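Local coordinates for PixA inclusion body protein (Burkholderia cenocepacia, PDB 4LZK) that is of unknown function but belongs to the PixA family of inclusion body proteins and has a beta-sandwich consistent with a cupredoxin-like fold, at residues 16-21 with 78-83; 72-77 with 180-185; 83-88 with 143-148; 104-109 with 155-160; 110-115 with 147-152. All blocks are in the same frame, centred on the assembly; numbering follows the deposited sequence.

Contact 1: residues 16-21 with 78-83; sequences AAQSIQ and VGDKVS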
# COMPACT_ATOMS: atom_id res chain seq x y z
N ALA C 16 13.82 15.28 19.90
CA ALA C 16 14.62 16.33 19.35
C ALA C 16 14.10 16.56 17.95
O ALA C 16 13.51 15.66 17.35
CB ALA C 16 16.07 15.91 19.30
N ALA C 17 14.37 17.72 17.42
CA ALA C 17 13.95 18.04 16.09
C ALA C 17 14.67 17.13 15.10
O ALA C 17 15.90 17.04 15.16
CB ALA C 17 14.23 19.51 15.81
N GLN C 18 13.92 16.42 14.25
CA GLN C 18 14.50 15.57 13.18
C GLN C 18 14.80 16.41 11.92
O GLN C 18 14.33 17.55 11.77
CB GLN C 18 13.53 14.42 12.86
CG GLN C 18 13.12 13.56 14.05
CD GLN C 18 14.31 12.81 14.67
OE1 GLN C 18 15.05 12.18 13.98
NE2 GLN C 18 14.48 12.92 15.96
N SER C 19 15.68 15.91 11.06
CA SER C 19 15.96 16.47 9.74
C SER C 19 15.63 15.41 8.69
O SER C 19 16.31 14.42 8.60
CB SER C 19 17.41 16.78 9.60
OG SER C 19 17.77 17.57 10.69
N ILE C 20 14.56 15.64 7.96
CA ILE C 20 13.98 14.68 7.07
C ILE C 20 14.37 15.07 5.64
O ILE C 20 14.28 16.18 5.24
CB ILE C 20 12.47 14.79 7.17
CG1 ILE C 20 12.06 14.52 8.62
CG2 ILE C 20 11.85 13.76 6.24
CD1 ILE C 20 10.65 15.06 8.87
N GLN C 21 14.90 14.13 4.91
CA GLN C 21 15.19 14.36 3.54
C GLN C 21 14.06 13.85 2.67
O GLN C 21 13.59 12.71 2.82
CB GLN C 21 16.48 13.61 3.17
CG GLN C 21 17.75 13.96 3.94
CD GLN C 21 18.78 12.81 3.81
OE1 GLN C 21 18.52 11.66 4.27
NE2 GLN C 21 19.90 13.10 3.26
N VAL C 78 6.00 19.21 14.70
CA VAL C 78 6.44 20.59 14.77
C VAL C 78 7.90 20.65 15.27
O VAL C 78 8.25 20.03 16.28
CB VAL C 78 5.53 21.41 15.71
CG1 VAL C 78 6.10 22.80 15.95
CG2 VAL C 78 4.17 21.44 15.16
N GLY C 79 8.74 21.41 14.63
CA GLY C 79 10.15 21.38 14.93
C GLY C 79 11.03 20.70 13.88
O GLY C 79 12.17 21.06 13.73
N ASP C 80 10.50 19.68 13.19
CA ASP C 80 11.26 18.90 12.24
C ASP C 80 11.60 19.78 11.05
O ASP C 80 10.76 20.53 10.54
CB ASP C 80 10.46 17.67 11.78
CG ASP C 80 10.29 16.60 12.94
OD1 ASP C 80 10.91 16.82 14.05
OD2 ASP C 80 9.51 15.61 12.75
N LYS C 81 12.86 19.66 10.63
CA LYS C 81 13.35 20.26 9.43
C LYS C 81 13.09 19.36 8.21
O LYS C 81 13.07 18.14 8.34
CB LYS C 81 14.86 20.47 9.56
CG LYS C 81 15.18 21.17 10.88
CD LYS C 81 16.55 21.87 10.94
CE LYS C 81 17.66 21.02 11.61
NZ LYS C 81 19.02 21.51 11.20
N VAL C 82 12.88 19.95 7.04
CA VAL C 82 12.69 19.13 5.82
C VAL C 82 13.60 19.68 4.73
O VAL C 82 14.02 20.85 4.82
CB VAL C 82 11.27 19.05 5.33
CG1 VAL C 82 10.37 18.35 6.34
CG2 VAL C 82 10.73 20.44 4.97
N SER C 83 14.04 18.82 3.83
CA SER C 83 14.91 19.26 2.76
C SER C 83 14.44 18.48 1.55
O SER C 83 14.45 17.24 1.58
CB SER C 83 16.38 18.96 3.06
OG SER C 83 17.20 19.35 1.92
O HOH W 1 10.60 15.61 16.40

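Contact 2: residues 72-77 with 180-185; sequences LGLKLN and WVWQAA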
# COMPACT_ATOMS: atom_id res chain seq x y z
N LEU C 72 2.64 12.25 -1.20
CA LEU C 72 3.38 12.00 0.02
C LEU C 72 2.55 11.73 1.28
O LEU C 72 2.74 10.68 1.92
CB LEU C 72 4.50 13.01 0.27
CG LEU C 72 5.56 12.51 1.31
CD1 LEU C 72 6.15 11.16 1.04
CD2 LEU C 72 6.66 13.53 1.54
N GLY C 73 1.63 12.62 1.64
CA GLY C 73 0.85 12.41 2.89
C GLY C 73 1.79 12.43 4.09
O GLY C 73 1.71 11.57 5.00
N LEU C 74 2.72 13.38 4.12
CA LEU C 74 3.76 13.39 5.14
C LEU C 74 3.16 13.82 6.47
O LEU C 74 2.35 14.74 6.54
CB LEU C 74 4.83 14.40 4.77
CG LEU C 74 6.04 14.51 5.63
CD1 LEU C 74 6.92 13.26 5.69
CD2 LEU C 74 6.88 15.74 5.20
N LYS C 75 3.54 13.13 7.52
CA LYS C 75 3.12 13.54 8.86
C LYS C 75 4.32 13.63 9.70
O LYS C 75 5.05 12.68 9.80
CB LYS C 75 2.16 12.56 9.48
CG LYS C 75 0.82 12.58 8.81
CD LYS C 75 0.14 11.28 9.03
CE LYS C 75 -1.36 11.40 8.96
NZ LYS C 75 -1.86 11.70 10.35
N LEU C 76 4.55 14.77 10.32
CA LEU C 76 5.76 14.89 11.11
C LEU C 76 5.54 15.77 12.39
O LEU C 76 4.42 16.11 12.71
CB LEU C 76 6.90 15.38 10.23
CG LEU C 76 7.06 16.88 9.89
CD1 LEU C 76 7.95 17.11 8.65
CD2 LEU C 76 5.82 17.65 9.72
N ASN C 77 6.59 16.04 13.12
CA ASN C 77 6.52 16.83 14.36
C ASN C 77 6.81 18.31 14.12
O ASN C 77 7.75 18.64 13.40
CB ASN C 77 7.47 16.27 15.43
CG ASN C 77 7.44 14.76 15.52
OD1 ASN C 77 6.64 14.20 16.29
ND2 ASN C 77 8.34 14.07 14.71
N TRP C 180 3.14 20.35 -9.09
CA TRP C 180 2.24 19.37 -8.50
C TRP C 180 1.97 19.77 -7.05
O TRP C 180 2.70 20.62 -6.46
CB TRP C 180 2.82 18.00 -8.53
CG TRP C 180 3.83 17.65 -7.44
CD1 TRP C 180 3.54 17.04 -6.25
CD2 TRP C 180 5.24 17.86 -7.44
NE1 TRP C 180 4.65 16.84 -5.55
CE2 TRP C 180 5.72 17.38 -6.19
CE3 TRP C 180 6.15 18.40 -8.33
CZ2 TRP C 180 7.08 17.42 -5.83
CZ3 TRP C 180 7.48 18.45 -7.98
CH2 TRP C 180 7.95 17.97 -6.74
N VAL C 181 0.92 19.21 -6.48
CA VAL C 181 0.56 19.52 -5.14
C VAL C 181 0.71 18.29 -4.32
O VAL C 181 0.30 17.19 -4.76
CB VAL C 181 -0.88 20.02 -5.09
CG1 VAL C 181 -1.38 20.28 -3.71
CG2 VAL C 181 -1.03 21.25 -5.97
N TRP C 182 1.26 18.43 -3.12
CA TRP C 182 1.42 17.36 -2.20
C TRP C 182 0.91 17.80 -0.85
O TRP C 182 0.64 18.98 -0.66
CB TRP C 182 2.88 16.89 -2.18
CG TRP C 182 3.94 17.87 -1.96
CD1 TRP C 182 4.45 18.75 -2.84
CD2 TRP C 182 4.73 18.01 -0.75
NE1 TRP C 182 5.47 19.50 -2.26
CE2 TRP C 182 5.69 19.05 -0.99
CE3 TRP C 182 4.72 17.38 0.50
CZ2 TRP C 182 6.57 19.48 -0.04
CZ3 TRP C 182 5.60 17.78 1.45
CH2 TRP C 182 6.53 18.85 1.19
N GLN C 183 0.82 16.89 0.09
CA GLN C 183 0.13 17.14 1.36
C GLN C 183 0.99 16.71 2.55
O GLN C 183 1.71 15.70 2.51
CB GLN C 183 -1.23 16.36 1.42
CG GLN C 183 -2.07 16.52 0.18
CD GLN C 183 -3.30 15.60 0.13
OE1 GLN C 183 -3.23 14.43 0.49
NE2 GLN C 183 -4.42 16.14 -0.33
N ALA C 184 0.95 17.52 3.60
CA ALA C 184 1.73 17.28 4.77
C ALA C 184 0.94 17.82 6.01
O ALA C 184 -0.01 18.60 5.85
CB ALA C 184 3.05 17.96 4.63
N ALA C 185 1.29 17.32 7.20
CA ALA C 185 0.70 17.70 8.46
C ALA C 185 1.77 17.59 9.54
O ALA C 185 2.68 16.78 9.48
CB ALA C 185 -0.45 16.79 8.84

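Contact 3: residues 83-88 with 143-148; sequences SLMGTS and FQAFES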
# COMPACT_ATOMS: atom_id res chain seq x y z
N SER C 83 14.04 18.82 3.83
CA SER C 83 14.91 19.26 2.76
C SER C 83 14.44 18.48 1.55
O SER C 83 14.45 17.24 1.58
CB SER C 83 16.38 18.96 3.06
OG SER C 83 17.20 19.35 1.92
N LEU C 84 14.01 19.22 0.52
CA LEU C 84 13.32 18.67 -0.64
C LEU C 84 14.22 18.83 -1.87
O LEU C 84 14.75 19.92 -2.11
CB LEU C 84 11.98 19.36 -0.89
CG LEU C 84 11.27 19.02 -2.19
CD1 LEU C 84 10.75 17.55 -2.12
CD2 LEU C 84 10.14 19.96 -2.48
N MSE C 85 14.35 17.74 -2.60
CA MSE C 85 15.05 17.71 -3.90
C MSE C 85 14.24 16.99 -4.90
O MSE C 85 13.36 16.21 -4.53
CB MSE C 85 16.44 17.04 -3.77
CG MSE C 85 17.25 17.64 -2.67
SE MSE C 85 19.10 16.92 -2.53
CE MSE C 85 19.75 17.59 -4.23
N GLY C 86 14.52 17.22 -6.21
CA GLY C 86 13.75 16.60 -7.26
C GLY C 86 14.67 16.02 -8.33
O GLY C 86 15.73 16.58 -8.62
N THR C 87 14.25 14.95 -8.94
CA THR C 87 15.04 14.38 -9.99
C THR C 87 14.17 13.51 -10.87
O THR C 87 13.02 13.23 -10.54
CB THR C 87 16.18 13.53 -9.40
OG1 THR C 87 17.15 13.23 -10.43
CG2 THR C 87 15.66 12.19 -8.73
N SER C 88 14.70 13.02 -11.99
CA SER C 88 13.87 12.18 -12.84
C SER C 88 14.11 10.73 -12.50
O SER C 88 14.97 10.38 -11.62
CB SER C 88 14.23 12.54 -14.30
OG SER C 88 15.47 11.88 -14.58
N PHE C 143 24.02 20.93 -6.99
CA PHE C 143 22.64 20.55 -6.68
C PHE C 143 21.99 21.70 -5.96
O PHE C 143 22.67 22.58 -5.36
CB PHE C 143 22.62 19.36 -5.69
CG PHE C 143 23.19 18.10 -6.22
CD1 PHE C 143 22.37 17.21 -6.90
CD2 PHE C 143 24.53 17.81 -6.08
CE1 PHE C 143 22.91 16.03 -7.44
CE2 PHE C 143 25.06 16.60 -6.59
CZ PHE C 143 24.23 15.70 -7.26
N GLN C 144 20.65 21.68 -5.92
CA GLN C 144 19.92 22.59 -5.12
C GLN C 144 18.93 21.84 -4.28
O GLN C 144 18.31 20.92 -4.79
CB GLN C 144 19.12 23.47 -6.03
CG GLN C 144 18.78 24.77 -5.53
CD GLN C 144 18.85 25.77 -6.64
OE1 GLN C 144 18.76 25.40 -7.79
NE2 GLN C 144 19.03 27.03 -6.30
N ALA C 145 18.77 22.20 -3.03
CA ALA C 145 17.73 21.59 -2.17
C ALA C 145 16.88 22.73 -1.64
O ALA C 145 17.33 23.89 -1.65
CB ALA C 145 18.40 20.83 -1.04
N PHE C 146 15.67 22.47 -1.20
CA PHE C 146 14.73 23.49 -0.74
C PHE C 146 14.44 23.15 0.71
O PHE C 146 13.91 22.07 1.00
CB PHE C 146 13.53 23.49 -1.65
CG PHE C 146 13.84 24.08 -3.02
CD1 PHE C 146 14.46 23.28 -4.00
CD2 PHE C 146 13.56 25.36 -3.33
CE1 PHE C 146 14.79 23.81 -5.25
CE2 PHE C 146 13.86 25.90 -4.60
CZ PHE C 146 14.51 25.10 -5.54
N GLU C 147 14.90 23.96 1.65
CA GLU C 147 14.82 23.58 3.07
C GLU C 147 13.70 24.36 3.78
O GLU C 147 13.47 25.55 3.50
CB GLU C 147 16.13 23.86 3.77
CG GLU C 147 17.32 23.07 3.21
CD GLU C 147 18.67 23.37 3.94
OE1 GLU C 147 18.80 24.37 4.68
OE2 GLU C 147 19.65 22.61 3.74
N SER C 148 13.04 23.74 4.72
CA SER C 148 12.13 24.44 5.59
C SER C 148 12.09 23.76 6.95
O SER C 148 12.87 22.90 7.25
CB SER C 148 10.77 24.47 4.92
OG SER C 148 9.82 25.21 5.69
O HOH W 2 16.90 19.16 -6.22

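Contact 4: residues 104-109 with 155-160; sequences QYSGAQ and SEYLAT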
# COMPACT_ATOMS: atom_id res chain seq x y z
N GLN C 104 2.85 27.49 -0.37
CA GLN C 104 1.61 27.04 0.17
C GLN C 104 0.55 27.05 -0.87
O GLN C 104 0.36 28.01 -1.57
CB GLN C 104 1.16 27.97 1.31
CG GLN C 104 -0.20 27.63 1.95
CD GLN C 104 -0.39 28.42 3.19
OE1 GLN C 104 0.25 29.48 3.38
NE2 GLN C 104 -1.26 27.95 4.08
N TYR C 105 -0.21 25.97 -0.95
CA TYR C 105 -1.33 25.86 -1.87
C TYR C 105 -2.67 25.96 -1.09
O TYR C 105 -3.59 26.57 -1.56
CB TYR C 105 -1.20 24.54 -2.63
CG TYR C 105 -2.22 24.31 -3.71
CD1 TYR C 105 -2.09 24.91 -4.97
CD2 TYR C 105 -3.31 23.47 -3.51
CE1 TYR C 105 -3.05 24.70 -5.97
CE2 TYR C 105 -4.23 23.23 -4.53
CZ TYR C 105 -4.10 23.87 -5.75
OH TYR C 105 -4.98 23.64 -6.74
N SER C 106 -2.80 25.26 0.03
CA SER C 106 -4.07 25.22 0.81
C SER C 106 -3.68 25.00 2.25
O SER C 106 -2.64 24.52 2.54
CB SER C 106 -4.95 23.95 0.51
OG SER C 106 -5.32 23.83 -0.86
N GLY C 107 -4.60 25.30 3.15
CA GLY C 107 -4.42 24.94 4.52
C GLY C 107 -3.64 25.87 5.40
O GLY C 107 -3.47 27.00 5.10
N ALA C 108 -3.20 25.35 6.53
CA ALA C 108 -2.42 26.14 7.50
C ALA C 108 -0.98 26.32 6.96
O ALA C 108 -0.49 25.49 6.18
CB ALA C 108 -2.38 25.40 8.85
N GLN C 109 -0.27 27.36 7.41
CA GLN C 109 1.17 27.47 7.06
C GLN C 109 1.93 26.59 8.03
O GLN C 109 2.55 27.08 8.94
CB GLN C 109 1.67 28.95 7.09
CG GLN C 109 2.92 29.21 6.26
CD GLN C 109 3.60 30.54 6.52
OE1 GLN C 109 3.69 30.97 7.67
NE2 GLN C 109 4.16 31.17 5.45
N SER C 155 -2.60 20.98 8.96
CA SER C 155 -2.49 20.34 7.67
C SER C 155 -2.23 21.33 6.60
O SER C 155 -2.93 22.34 6.51
CB SER C 155 -3.75 19.48 7.40
OG SER C 155 -3.67 19.03 6.00
N GLU C 156 -1.27 21.05 5.73
CA GLU C 156 -0.92 21.98 4.62
C GLU C 156 -0.80 21.22 3.28
O GLU C 156 -0.27 20.14 3.26
CB GLU C 156 0.40 22.71 4.89
CG GLU C 156 0.70 23.82 3.89
CD GLU C 156 1.98 24.66 4.19
OE1 GLU C 156 2.67 24.37 5.18
OE2 GLU C 156 2.21 25.63 3.40
N TYR C 157 -1.29 21.81 2.23
CA TYR C 157 -0.96 21.38 0.89
C TYR C 157 0.04 22.38 0.30
O TYR C 157 -0.20 23.55 0.34
CB TYR C 157 -2.20 21.21 -0.00
CG TYR C 157 -3.34 20.39 0.60
CD1 TYR C 157 -3.16 19.55 1.72
CD2 TYR C 157 -4.63 20.44 0.06
CE1 TYR C 157 -4.23 18.86 2.33
CE2 TYR C 157 -5.70 19.70 0.63
CZ TYR C 157 -5.51 18.94 1.77
OH TYR C 157 -6.58 18.18 2.32
N LEU C 158 1.14 21.87 -0.27
CA LEU C 158 2.21 22.61 -0.91
C LEU C 158 2.25 22.40 -2.41
O LEU C 158 2.01 21.26 -2.88
CB LEU C 158 3.50 22.07 -0.34
CG LEU C 158 3.43 22.28 1.17
CD1 LEU C 158 3.53 21.01 2.00
CD2 LEU C 158 4.39 23.34 1.57
N ALA C 159 2.46 23.48 -3.19
CA ALA C 159 2.73 23.36 -4.57
C ALA C 159 4.21 23.43 -4.84
O ALA C 159 4.84 24.40 -4.39
CB ALA C 159 2.01 24.47 -5.32
N THR C 160 4.76 22.49 -5.58
CA THR C 160 6.20 22.52 -5.94
C THR C 160 6.27 22.67 -7.47
O THR C 160 5.72 21.81 -8.20
CB THR C 160 6.88 21.25 -5.51
OG1 THR C 160 6.80 21.11 -4.05
CG2 THR C 160 8.32 21.25 -5.98

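Contact 5: residues 110-115 with 147-152; sequences VFAPFT and ESVAKS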
# COMPACT_ATOMS: atom_id res chain seq x y z
N VAL C 110 1.84 25.28 7.88
CA VAL C 110 2.58 24.39 8.68
C VAL C 110 4.11 24.59 8.49
O VAL C 110 4.83 24.63 9.41
CB VAL C 110 2.25 22.96 8.24
CG1 VAL C 110 3.18 21.94 8.87
CG2 VAL C 110 0.78 22.66 8.57
N PHE C 111 4.55 24.76 7.29
CA PHE C 111 5.98 24.90 7.03
C PHE C 111 6.27 26.40 6.84
O PHE C 111 5.48 27.16 6.23
CB PHE C 111 6.39 24.16 5.77
CG PHE C 111 6.41 22.66 5.96
CD1 PHE C 111 7.42 22.05 6.62
CD2 PHE C 111 5.34 21.92 5.53
CE1 PHE C 111 7.40 20.70 6.87
CE2 PHE C 111 5.27 20.57 5.77
CZ PHE C 111 6.33 19.94 6.41
N ALA C 112 7.50 26.76 7.23
CA ALA C 112 8.02 28.09 6.93
C ALA C 112 8.19 28.15 5.45
O ALA C 112 8.15 27.08 4.81
CB ALA C 112 9.31 28.28 7.59
N PRO C 113 8.24 29.36 4.87
CA PRO C 113 8.58 29.46 3.45
C PRO C 113 9.98 28.78 3.21
O PRO C 113 10.84 28.78 4.11
CB PRO C 113 8.69 30.97 3.22
CG PRO C 113 7.88 31.58 4.29
CD PRO C 113 7.88 30.67 5.46
N PHE C 114 10.15 28.18 2.07
CA PHE C 114 11.31 27.37 1.79
C PHE C 114 12.50 28.17 1.33
O PHE C 114 12.35 29.21 0.72
CB PHE C 114 10.98 26.30 0.70
CG PHE C 114 10.22 25.11 1.26
CD1 PHE C 114 8.92 25.25 1.68
CD2 PHE C 114 10.84 23.86 1.39
CE1 PHE C 114 8.27 24.18 2.23
CE2 PHE C 114 10.17 22.78 1.87
CZ PHE C 114 8.86 22.95 2.29
N THR C 115 13.68 27.66 1.58
CA THR C 115 14.89 28.37 1.17
C THR C 115 15.70 27.43 0.25
O THR C 115 15.96 26.29 0.59
CB THR C 115 15.73 28.73 2.37
OG1 THR C 115 14.97 29.52 3.30
CG2 THR C 115 16.99 29.44 1.95
N GLU C 147 14.90 23.96 1.65
CA GLU C 147 14.82 23.58 3.07
C GLU C 147 13.70 24.36 3.78
O GLU C 147 13.47 25.55 3.50
CB GLU C 147 16.13 23.86 3.77
CG GLU C 147 17.32 23.07 3.21
CD GLU C 147 18.67 23.37 3.94
OE1 GLU C 147 18.80 24.37 4.68
OE2 GLU C 147 19.65 22.61 3.74
N SER C 148 13.04 23.74 4.72
CA SER C 148 12.13 24.44 5.59
C SER C 148 12.09 23.76 6.95
O SER C 148 12.87 22.90 7.25
CB SER C 148 10.77 24.47 4.92
OG SER C 148 9.82 25.21 5.69
N VAL C 149 11.13 24.17 7.79
CA VAL C 149 10.95 23.57 9.09
C VAL C 149 9.43 23.62 9.34
O VAL C 149 8.75 24.53 8.87
CB VAL C 149 11.75 24.34 10.21
CG1 VAL C 149 11.17 25.75 10.47
CG2 VAL C 149 11.79 23.54 11.51
N ALA C 150 8.91 22.60 10.00
CA ALA C 150 7.52 22.64 10.44
C ALA C 150 7.42 23.58 11.63
O ALA C 150 8.13 23.36 12.61
CB ALA C 150 7.04 21.24 10.83
N LYS C 151 6.52 24.54 11.60
CA LYS C 151 6.45 25.50 12.70
C LYS C 151 5.07 25.71 13.25
O LYS C 151 4.93 26.40 14.27
CB LYS C 151 7.07 26.87 12.37
CG LYS C 151 6.70 27.42 11.04
CD LYS C 151 5.37 28.07 11.03
CE LYS C 151 5.20 28.98 9.80
NZ LYS C 151 3.80 29.52 9.92
N SER C 152 4.04 25.20 12.57
CA SER C 152 2.71 25.27 13.20
C SER C 152 1.99 23.94 13.02
O SER C 152 2.19 23.25 12.01
CB SER C 152 1.89 26.41 12.64
OG SER C 152 2.62 27.66 12.63
O HOH W 3 13.41 28.22 4.99

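Contact 1: residues 16-21 with 78-83
Gln18 and Asp80 lie side by side with their side chains pointing the same way, the amide plane turned 86° from the carboxylate plane. The carboxylate reaches the backbone rather than that amide: Gln18 N gives a fairly straight hydrogen bond of 3.0 Å to Asp80 OD1, approaching from above the carboxylate plane. With chi1 at -69°, Asp80 CG sits beside its own backbone N, which places the carboxylate carbon 3.9 Å from Gln18 N. OD2 is taken up by ND2 of Asn77, so both oxygens of this buried acid are held. Gln18 bends back at chi2, and its NE2 bonds Ala16 O within its own segment. One step inward, Ile20 comes across Asp80, its CD1 touching Asp80 CB at 3.9 Å and Val82 CG1 at 4.2 Å. On the other face Ser19 OG lies 3.6 Å from Lys81 CE. Parallel backbone bonds carry the pairing on: Lys81 N to Gln18 O, Ile20 N to Lys81 O at 2.9 Å, and a weak one from Ser83 N to Ile20 O. This is where two inner strands of one sheet start: 19-26 has 53-57 beyond it, 81-88 has 142-149, and Leu76 of strand 72-76 packs against Ile20 and Val82.

Contact 2: residues 72-77 with 180-185
Leu74 and Ala185 knit strand 72-76 to the C-terminal strand in parallel register, the two segments running 20° apart and 4.6 Å between axes at their closest. The pair belongs to the second sheet of the beta-sandwich, a fold consistent with the cupredoxin-like clan of this family. Three backbone bonds hold it: Leu74 N to Gln183 O, Ala185 N to Leu74 O at 2.9 Å, and Leu76 N to Ala185 O. Two CA-H...O contacts supplement them, from Ala184 CA to Leu74 O and from Lys75 CA to Ala185 O. On the inward face Leu74 CB sits against Ala184 CB at 4.0 Å. Chi1 of Leu74 (-176°) sets CG anti to the backbone N; beyond it, CD2 lies at the edge of the Trp182 indole, near its plane, 4.5 Å from CZ3. Leu72 CB approaches the same ring obliquely at CE3. The indole's own N-H is used elsewhere, bonding Thr160 OG1 on the adjoining strand, which helps fix the ring. Ile22 of strand 19-26 in the facing sheet packs on Leu72 and Leu74, and Ile20 on Leu76, so the contact forms part of the sandwich interior. On the opposite face Lys75 CG lies beside Ala185 CB. Leu76 CG takes the crowded position between its backbone N and carbonyl carbon, and its CD2 rests 3.3 Å from Ala185 O, the same oxygen that accepts Leu76 N.

Contact 3: residues 83-88 with 143-148
Leu84 and Phe146 form an antiparallel hydrogen-bonded pair, with Leu84 N to Phe146 O and Phe146 N to Leu84 O both 2.9 Å. Leu84 O also lies at the edge of the Phe146 ring, in its plane. Two CA-H...O contacts flank the pair, from Ser83 CA to Phe146 O and from Ala145 CA to Leu84 O. Farther along, the strands splay, and a water takes over: it accepts from Gly86 N and donates to Gln144 O at 2.7 Å. The pairing joins strand 81-88 to strand 142-149 inside the five-stranded mixed sheet of the sandwich, the segments running at 148° to each other. Apolar contacts divide between the two faces. Leu84 and Phe146 turn to the interior, where Ile99 of strand 96-105 meets both. On the other face Met85, present as selenomethionine, lays CG on Ala145 CB at 3.8 Å, then bends at chi3 (66°) to bring CE 3.7 Å from Phe143 CB. It meets that ring obliquely, closest to CD1 at 3.8 Å. Ser83 OG makes a van der Waals contact with Ala145 CB at 3.5 Å and lies near Glu147 CG. Ala90 of a neighbouring subunit packs on Met85.

Contact 4: residues 104-109 with 155-160
Tyr105 and Ser106 both face Tyr157 in a classic beta bulge, and here the contact is tight. Tyr157 O takes two donors, Tyr105 N at 2.7 Å and Ser106 N at 3.1 Å, while Tyr157 N bonds Ser106 O. The Tyr105 ring offers its edge to Tyr157 CB and meets Ala159 CB obliquely. Ser106 CB reaches Tyr157 CD2 at 3.6 Å. Gly107 CA passes 3.6 Å from Ser155 O, and beyond it Ala108 N bonds the same oxygen. Glu156, extended with CG anti to its backbone N (chi1 -172°), runs past Ala108, its CG 3.1 Å from Ala108 O. The solvent side is held mainly by side-chain contact: exposed Gln104 crosses the acid at about a right angle and meets OE2 of Glu156 chiefly with CB and CG, the CB of Gln104 lying 3.3 Å from that oxygen. The chain turns a corner at Ser106, leaving strand 96-105 for the other sheet. A neighbouring subunit reaches the same site, its Asn77 bonding Ser106 OG and its Leu76 O bonding Tyr157 OH. Glu156 is buried, and its OE1 accepts the backbone N-H of Phe111; that bond would favour a charged carboxylate, probably offsetting part of the cost of burying it.

Contact 5: residues 110-115 with 147-152
Val110 touches Ser152 through its branches, CG1 lying 3.5 Å from Ser152 O, and its carbonyl does the rest of the gripping. Lys151 N bonds Val110 O at 2.8 Å, nearly along the C=O axis, and Ser152 N adds a weak bond to the same oxygen. Val110 CG1, anti to the backbone N (chi1 169°), also comes over one face of the Phe111 ring, offset toward its rim, while Phe111 CE1 meets Ala150 CB. Next, Ala112 N bonds Val149 O, again fairly straight.

Ser148 is caught between two neighbours. Its OG, anti to the backbone N, donates to Ala112 O at 2.7 Å from above that carbonyl plane. Its CB sits over the centre of the Phe114 ring, a CH-pi contact 3.4 Å from the centroid and 6° off the normal. Phe111 and Phe114 both reach Val82 and Leu158, which belong to the two facing sheets, so this irregular segment, lying between strands 96-105 and 115-120, spans from one sheet to the other and packs its two phenylalanines between them.

Thr115 and Glu147 form an antiparallel hydrogen-bonded pair: Thr115 N bonds Glu147 O, and Glu147 N bonds Thr115 O at 2.8 Å, starting strand 115-120 along the edge of its sheet. A water bridges the two segments here, accepting from Thr115 OG1 at 2.6 Å and donating to Pro113 O and to Glu147 O, the last at 3.1 Å.

From the N terminus, contact 1 closes the first loop, bringing 78-83 back beside 16-21. Contact 2 opens inside that loop, at 72-77, and closes only at 180-185, so it crosses contact 1 and encloses contacts 3, 4 and 5. Contact 3 follows contact 1 in series, sharing Ser83 and extending the same sheet to strand 142-149. Contact 4 crosses contact 3 and belongs with contact 2 to the other sheet; Glu156 N on Ala184 O joins those two. Contact 5 nests within contact 4 and ends on the same strand as contact 3. Phe111, packed on Leu76 and Ala184, ties it to contact 2, and Ala150 ties it to Gly79 and Asp80 of contact 1.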